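Local structure of phosphotriesterase family protein (Listeria monocytogenes serotype 4b str. H7858, 3PNZ) at residues Ala68-Arg73 / Phe99-Lys104; Gly94-Phe99 / His185-Ala190. The protein probably hydrolyses phosphorylated sugar lactones, as a zinc-dependent lactonase of the amidohydrolase superfamily. All blocks are in the same frame, centred on the assembly; numbering follows the deposited sequence.

Contact 1 (Ala68-Arg73 / Phe99-Lys104)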
loop_
_atom_site.group_PDB
_atom_site.type_symbol
_atom_site.label_atom_id
_atom_site.label_comp_id
_atom_site.label_asym_id
_atom_site.label_seq_id
_atom_site.Cartn_x
_atom_site.Cartn_y
_atom_site.Cartn_z
ATOM N N ALA A 68 3.462 -5.733 4.718
ATOM C CA ALA A 68 4.536 -6.543 4.145
ATOM C C ALA A 68 5.132 -7.483 5.195
ATOM O O ALA A 68 4.711 -7.464 6.346
ATOM C CB ALA A 68 5.619 -5.644 3.551
ATOM N N VAL A 69 6.128 -8.282 4.811
ATOM C CA VAL A 69 6.602 -9.361 5.686
ATOM C C VAL A 69 7.253 -8.848 6.972
ATOM O O VAL A 69 7.212 -9.521 8.005
ATOM C CB VAL A 69 7.569 -10.321 4.953
ATOM C CG1 VAL A 69 8.944 -9.677 4.768
ATOM C CG2 VAL A 69 7.687 -11.633 5.714
ATOM N N ASP A 70 7.835 -7.653 6.903
ATOM C CA ASP A 70 8.482 -7.031 8.061
ATOM C C ASP A 70 7.498 -6.291 8.981
ATOM O O ASP A 70 7.896 -5.707 9.992
ATOM C CB ASP A 70 9.615 -6.095 7.600
ATOM C CG ASP A 70 9.178 -5.121 6.501
ATOM O OD1 ASP A 70 8.045 -5.233 5.990
ATOM O OD2 ASP A 70 9.977 -4.222 6.151
ATOM N N TYR A 71 6.212 -6.332 8.648
ATOM C CA TYR A 71 5.218 -5.571 9.393
ATOM C C TYR A 71 4.216 -6.473 10.127
ATOM O O TYR A 71 3.108 -6.050 10.455
ATOM C CB TYR A 71 4.505 -4.566 8.469
ATOM C CG TYR A 71 4.069 -3.307 9.183
ATOM C CD1 TYR A 71 5.007 -2.386 9.631
ATOM C CD2 TYR A 71 2.729 -3.047 9.419
ATOM C CE1 TYR A 71 4.620 -1.233 10.296
ATOM C CE2 TYR A 71 2.328 -1.890 10.088
ATOM C CZ TYR A 71 3.285 -0.990 10.522
ATOM O OH TYR A 71 2.904 0.159 11.184
ATOM N N GLY A 72 4.621 -7.719 10.378
ATOM C CA GLY A 72 3.858 -8.625 11.227
ATOM C C GLY A 72 2.478 -8.991 10.716
ATOM O O GLY A 72 1.470 -8.737 11.370
ATOM N N ARG A 73 2.429 -9.623 9.549
ATOM C CA ARG A 73 1.155 -9.971 8.950
ATOM C C ARG A 73 0.352 -10.931 9.821
ATOM O O ARG A 73 0.915 -11.766 10.535
ATOM C CB ARG A 73 1.362 -10.616 7.581
ATOM C CG ARG A 73 2.183 -9.803 6.589
ATOM C CD ARG A 73 1.934 -10.391 5.213
ATOM N NE ARG A 73 2.736 -9.854 4.121
ATOM C CZ ARG A 73 3.816 -10.450 3.622
ATOM N NH1 ARG A 73 4.275 -11.581 4.155
ATOM N NH2 ARG A 73 4.452 -9.909 2.595
ATOM N N PHE A 99 14.062 0.236 8.694
ATOM C CA PHE A 99 14.163 0.384 10.146
ATOM C C PHE A 99 13.418 -0.734 10.879
ATOM O O PHE A 99 13.787 -1.111 11.989
ATOM C CB PHE A 99 13.782 1.801 10.638
ATOM C CG PHE A 99 12.294 2.046 10.802
ATOM C CD1 PHE A 99 11.583 1.472 11.849
ATOM C CD2 PHE A 99 11.623 2.907 9.944
ATOM C CE1 PHE A 99 10.221 1.718 12.013
ATOM C CE2 PHE A 99 10.259 3.159 10.102
ATOM C CZ PHE A 99 9.561 2.563 11.138
ATOM N N LEU A 100 12.397 -1.293 10.234
ATOM C CA LEU A 100 11.653 -2.417 10.800
ATOM C C LEU A 100 12.488 -3.688 10.894
ATOM O O LEU A 100 12.126 -4.623 11.609
ATOM C CB LEU A 100 10.428 -2.731 9.937
ATOM C CG LEU A 100 9.355 -1.656 9.840
ATOM C CD1 LEU A 100 8.355 -2.052 8.758
ATOM C CD2 LEU A 100 8.685 -1.482 11.197
ATOM N N TRP A 101 13.588 -3.735 10.157
ATOM C CA TRP A 101 14.320 -4.991 9.992
ATOM C C TRP A 101 15.083 -5.421 11.241
ATOM O O TRP A 101 15.645 -6.518 11.287
ATOM C CB TRP A 101 15.240 -4.925 8.771
ATOM C CG TRP A 101 14.464 -4.713 7.509
ATOM C CD1 TRP A 101 13.104 -4.798 7.363
ATOM C CD2 TRP A 101 14.986 -4.387 6.219
ATOM N NE1 TRP A 101 12.751 -4.535 6.061
ATOM C CE2 TRP A 101 13.887 -4.276 5.339
ATOM C CE3 TRP A 101 16.272 -4.163 5.723
ATOM C CZ2 TRP A 101 14.040 -3.959 3.991
ATOM C CZ3 TRP A 101 16.424 -3.851 4.377
ATOM C CH2 TRP A 101 15.312 -3.754 3.529
ATOM N N ASP A 102 15.093 -4.563 12.255
ATOM C CA ASP A 102 15.693 -4.918 13.535
ATOM C C ASP A 102 14.812 -5.942 14.246
ATOM O O ASP A 102 15.278 -6.679 15.116
ATOM C CB ASP A 102 15.868 -3.675 14.408
ATOM C CG ASP A 102 16.489 -3.992 15.760
ATOM O OD1 ASP A 102 17.694 -4.331 15.802
ATOM O OD2 ASP A 102 15.772 -3.894 16.781
ATOM N N GLY A 103 13.536 -5.981 13.863
ATOM C CA GLY A 103 12.573 -6.883 14.466
ATOM C C GLY A 103 12.941 -8.349 14.327
ATOM O O GLY A 103 13.583 -8.757 13.356
ATOM N N LYS A 104 12.530 -9.142 15.309
ATOM C CA LYS A 104 12.783 -10.578 15.286
ATOM C C LYS A 104 11.870 -11.332 14.321
ATOM O O LYS A 104 10.684 -11.026 14.184
ATOM C CB LYS A 104 12.665 -11.165 16.695
ATOM C CG LYS A 104 13.819 -10.790 17.602
ATOM C CD LYS A 104 13.639 -11.378 18.991
ATOM C CE LYS A 104 14.831 -11.057 19.878
ATOM N NZ LYS A 104 14.671 -11.633 21.244
HETATM O O HOH W 1 9.487 -5.563 12.381
#
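Asp70 and Trp101 join two neighbouring loops at the C-terminal end of the TIM barrel of this amidohydrolase, one following strand 62-65 and the other strand 88-92. The tight part is polar at its centre. Trp101 NE1 donates to Asp70 OD2 at 2.8 Å, with the oxygen almost in the indole plane but the bond bent to 144°. OD2 is met on its anti side, out of the carboxylate plane, and the carboxylate is tilted 39° from the ring. Asp70 CG sits between its own backbone N and carbonyl carbon (chi1 50°), which turns the carboxylate toward the indole edge. OD2 also accepts the backbone N-H groups of Asn96 and Lys97, so three donors grip this one buried oxygen and hold the backbone at Asn96-Lys97. Beside it, Leu100 sets one methyl at the edge of the Tyr71 ring: CD1 comes 3.5 Å from Tyr71 CD1, near the ring plane, while Leu100 CD2 stands farther back. Helix 30-33 covers Leu100, and helices 119-124 and 164-180 flank Trp101. The looser side lies between the backbones, where one water bridges two carbonyls, donating to Asp70 O and to Leu100 O, 2.9 Å from each.

Contact 2 (Gly94-Phe99 / His185-Ala190). With PO4 (phosphate ion), chain K.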
loop_
_atom_site.group_PDB
_atom_site.type_symbol
_atom_site.label_atom_id
_atom_site.label_comp_id
_atom_site.label_asym_id
_atom_site.label_seq_id
_atom_site.Cartn_x
_atom_site.Cartn_y
_atom_site.Cartn_z
ATOM N N GLY A 94 6.615 -8.804 -0.200
ATOM C CA GLY A 94 7.833 -8.012 -0.179
ATOM C C GLY A 94 8.106 -7.305 1.136
ATOM O O GLY A 94 7.809 -7.835 2.198
ATOM N N PHE A 95 8.632 -6.084 1.047
ATOM C CA PHE A 95 9.225 -5.402 2.198
ATOM C C PHE A 95 8.636 -3.999 2.387
ATOM O O PHE A 95 8.237 -3.363 1.418
ATOM C CB PHE A 95 10.744 -5.305 1.993
ATOM C CG PHE A 95 11.371 -6.575 1.484
ATOM C CD1 PHE A 95 11.870 -7.524 2.367
ATOM C CD2 PHE A 95 11.452 -6.828 0.124
ATOM C CE1 PHE A 95 12.440 -8.695 1.906
ATOM C CE2 PHE A 95 12.022 -8.000 -0.350
ATOM C CZ PHE A 95 12.517 -8.940 0.545
ATOM N N ASN A 96 8.596 -3.512 3.633
ATOM C CA ASN A 96 7.994 -2.201 3.936
ATOM C C ASN A 96 9.009 -1.065 4.098
ATOM O O ASN A 96 8.874 -0.029 3.446
ATOM C CB ASN A 96 7.074 -2.299 5.164
ATOM C CG ASN A 96 6.348 -0.982 5.492
ATOM O OD1 ASN A 96 5.471 -0.957 6.358
ATOM N ND2 ASN A 96 6.706 0.102 4.813
ATOM N N LYS A 97 10.014 -1.250 4.958
ATOM C CA LYS A 97 11.012 -0.208 5.244
ATOM C C LYS A 97 12.103 -0.726 6.198
ATOM O O LYS A 97 11.800 -1.455 7.139
ATOM C CB LYS A 97 10.347 1.051 5.825
ATOM C CG LYS A 97 9.421 0.796 7.013
ATOM C CD LYS A 97 8.519 1.997 7.245
ATOM C CE LYS A 97 7.507 1.747 8.341
ATOM N NZ LYS A 97 6.477 2.839 8.385
ATOM N N SER A 98 13.352 -0.331 5.967
ATOM C CA SER A 98 14.498 -0.987 6.606
ATOM C C SER A 98 14.622 -0.825 8.119
ATOM O O SER A 98 15.233 -1.673 8.768
ATOM C CB SER A 98 15.818 -0.587 5.943
ATOM O OG SER A 98 16.140 0.766 6.223
ATOM N N PHE A 99 14.062 0.236 8.694
ATOM C CA PHE A 99 14.163 0.384 10.146
ATOM C C PHE A 99 13.418 -0.734 10.879
ATOM O O PHE A 99 13.787 -1.111 11.989
ATOM C CB PHE A 99 13.782 1.801 10.638
ATOM C CG PHE A 99 12.294 2.046 10.802
ATOM C CD1 PHE A 99 11.583 1.472 11.849
ATOM C CD2 PHE A 99 11.623 2.907 9.944
ATOM C CE1 PHE A 99 10.221 1.718 12.013
ATOM C CE2 PHE A 99 10.259 3.159 10.102
ATOM C CZ PHE A 99 9.561 2.563 11.138
ATOM N N HIS A 185 4.473 -1.598 -5.672
ATOM C CA HIS A 185 4.156 -0.473 -4.788
ATOM C C HIS A 185 5.422 -0.116 -4.037
ATOM O O HIS A 185 6.211 -0.991 -3.706
ATOM C CB HIS A 185 3.058 -0.865 -3.801
ATOM C CG HIS A 185 2.591 0.263 -2.932
ATOM N ND1 HIS A 185 1.979 1.388 -3.444
ATOM C CD2 HIS A 185 2.613 0.426 -1.588
ATOM C CE1 HIS A 185 1.661 2.204 -2.454
ATOM N NE2 HIS A 185 2.039 1.647 -1.317
ATOM N N SER A 186 5.635 1.168 -3.781
ATOM C CA SER A 186 6.782 1.545 -2.955
ATOM C C SER A 186 6.365 2.359 -1.735
ATOM O O SER A 186 5.370 3.079 -1.756
ATOM C CB SER A 186 7.827 2.307 -3.775
ATOM O OG SER A 186 7.400 3.627 -4.061
ATOM N N HIS A 187 7.126 2.202 -0.659
ATOM C CA HIS A 187 7.034 3.108 0.472
ATOM C C HIS A 187 8.093 4.185 0.278
ATOM O O HIS A 187 9.244 3.866 0.026
ATOM C CB HIS A 187 7.323 2.353 1.767
ATOM C CG HIS A 187 7.607 3.246 2.931
ATOM N ND1 HIS A 187 6.640 3.611 3.839
ATOM C CD2 HIS A 187 8.752 3.847 3.336
ATOM C CE1 HIS A 187 7.175 4.401 4.759
ATOM N NE2 HIS A 187 8.456 4.558 4.476
ATOM N N THR A 188 7.695 5.451 0.359
ATOM C CA THR A 188 8.668 6.525 0.478
ATOM C C THR A 188 8.551 7.071 1.894
ATOM O O THR A 188 7.447 7.230 2.426
ATOM C CB THR A 188 8.471 7.668 -0.542
ATOM O OG1 THR A 188 7.199 8.297 -0.347
ATOM C CG2 THR A 188 8.595 7.158 -1.981
ATOM N N GLU A 189 9.691 7.331 2.512
ATOM C CA GLU A 189 9.690 7.872 3.865
ATOM C C GLU A 189 9.517 9.386 3.773
ATOM O O GLU A 189 10.354 10.080 3.191
ATOM C CB GLU A 189 10.996 7.522 4.568
ATOM C CG GLU A 189 10.995 7.877 6.043
ATOM C CD GLU A 189 9.901 7.167 6.821
ATOM O OE1 GLU A 189 9.683 5.954 6.587
ATOM O OE2 GLU A 189 9.263 7.820 7.678
ATOM N N ALA A 190 8.416 9.890 4.321
ATOM C CA ALA A 190 8.093 11.315 4.218
ATOM C C ALA A 190 8.060 11.770 2.764
ATOM O O ALA A 190 8.356 12.920 2.455
ATOM C CB ALA A 190 9.090 12.163 5.036
HETATM P P PO4 K . 3.761 2.214 6.881
HETATM O O1 PO4 K . 3.439 0.811 7.343
HETATM O O2 PO4 K . 5.070 2.184 6.137
HETATM O O3 PO4 K . 2.705 2.744 5.954
HETATM O O4 PO4 K . 3.815 3.148 8.064
HETATM O O HOH W 2 7.698 5.296 8.680
#
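Lys97 lies over one face of the His187 imidazole, where the loop after strand 88-92 meets the end of strand 184-186 at the C-terminal mouth of the TIM barrel. The apolar part is a CH-pi contact: Lys97 CD stands 4.0 Å from the His187 ring centroid, 25° off the normal and displaced toward the CE1-NE2 side. From CG outward the lysine chain is extended, which carries NZ past the ring to the phosphate. Asn96 adds its backbone, with O 3.3 Å from His187 CB; that carbonyl oxygen is buried with no partner in the model. Among the hydrogen bonds, His187 NE2 donates to Glu189 OE1 at 2.8 Å; the oxygen is close to the imidazole plane, but the approach is from above the carboxylate. A water bridges Lys97 NZ and Glu189 OE1. The ionic group is the phosphate, probably from the crystallisation liquor: Lys97 NZ binds O4 and O2, each at 2.7 Å, and Asn96 ND2 gives O2 a further bond of 3.0 Å. His187 ND1 is a zinc ligand, beside His215. Second-shell Glu189 probably orients the His187 ring and may polarise it; Lys97 and Asn96 hold an anion beside the zinc, probably where part of the substrate binds.

How the contacts relate
From the N terminus, the chain leaves strand 62-65 through 68-73, runs through helix 75-85 and strand 88-92, and enters 94-99 before reaching 99-104, where contact 1 closes a loop with 25 residues between its segments. Contact 2 closes a longer loop, with 85 residues between 94-99 and 185-190. The two closures cross rather than nest, and Phe99 belongs to both. Contact 1 ties adjacent loops on one side of the barrel; contact 2 joins the loop after strand 88-92 to the end of strand 184-186, and so bridges the two halves of the barrel. They also touch directly: Val69 N lies 3.1 Å from Gly94 O, a probable hydrogen bond, and Tyr71 packs on Asn96, so Tyr71 borders the same phosphate and zinc site as contact 2.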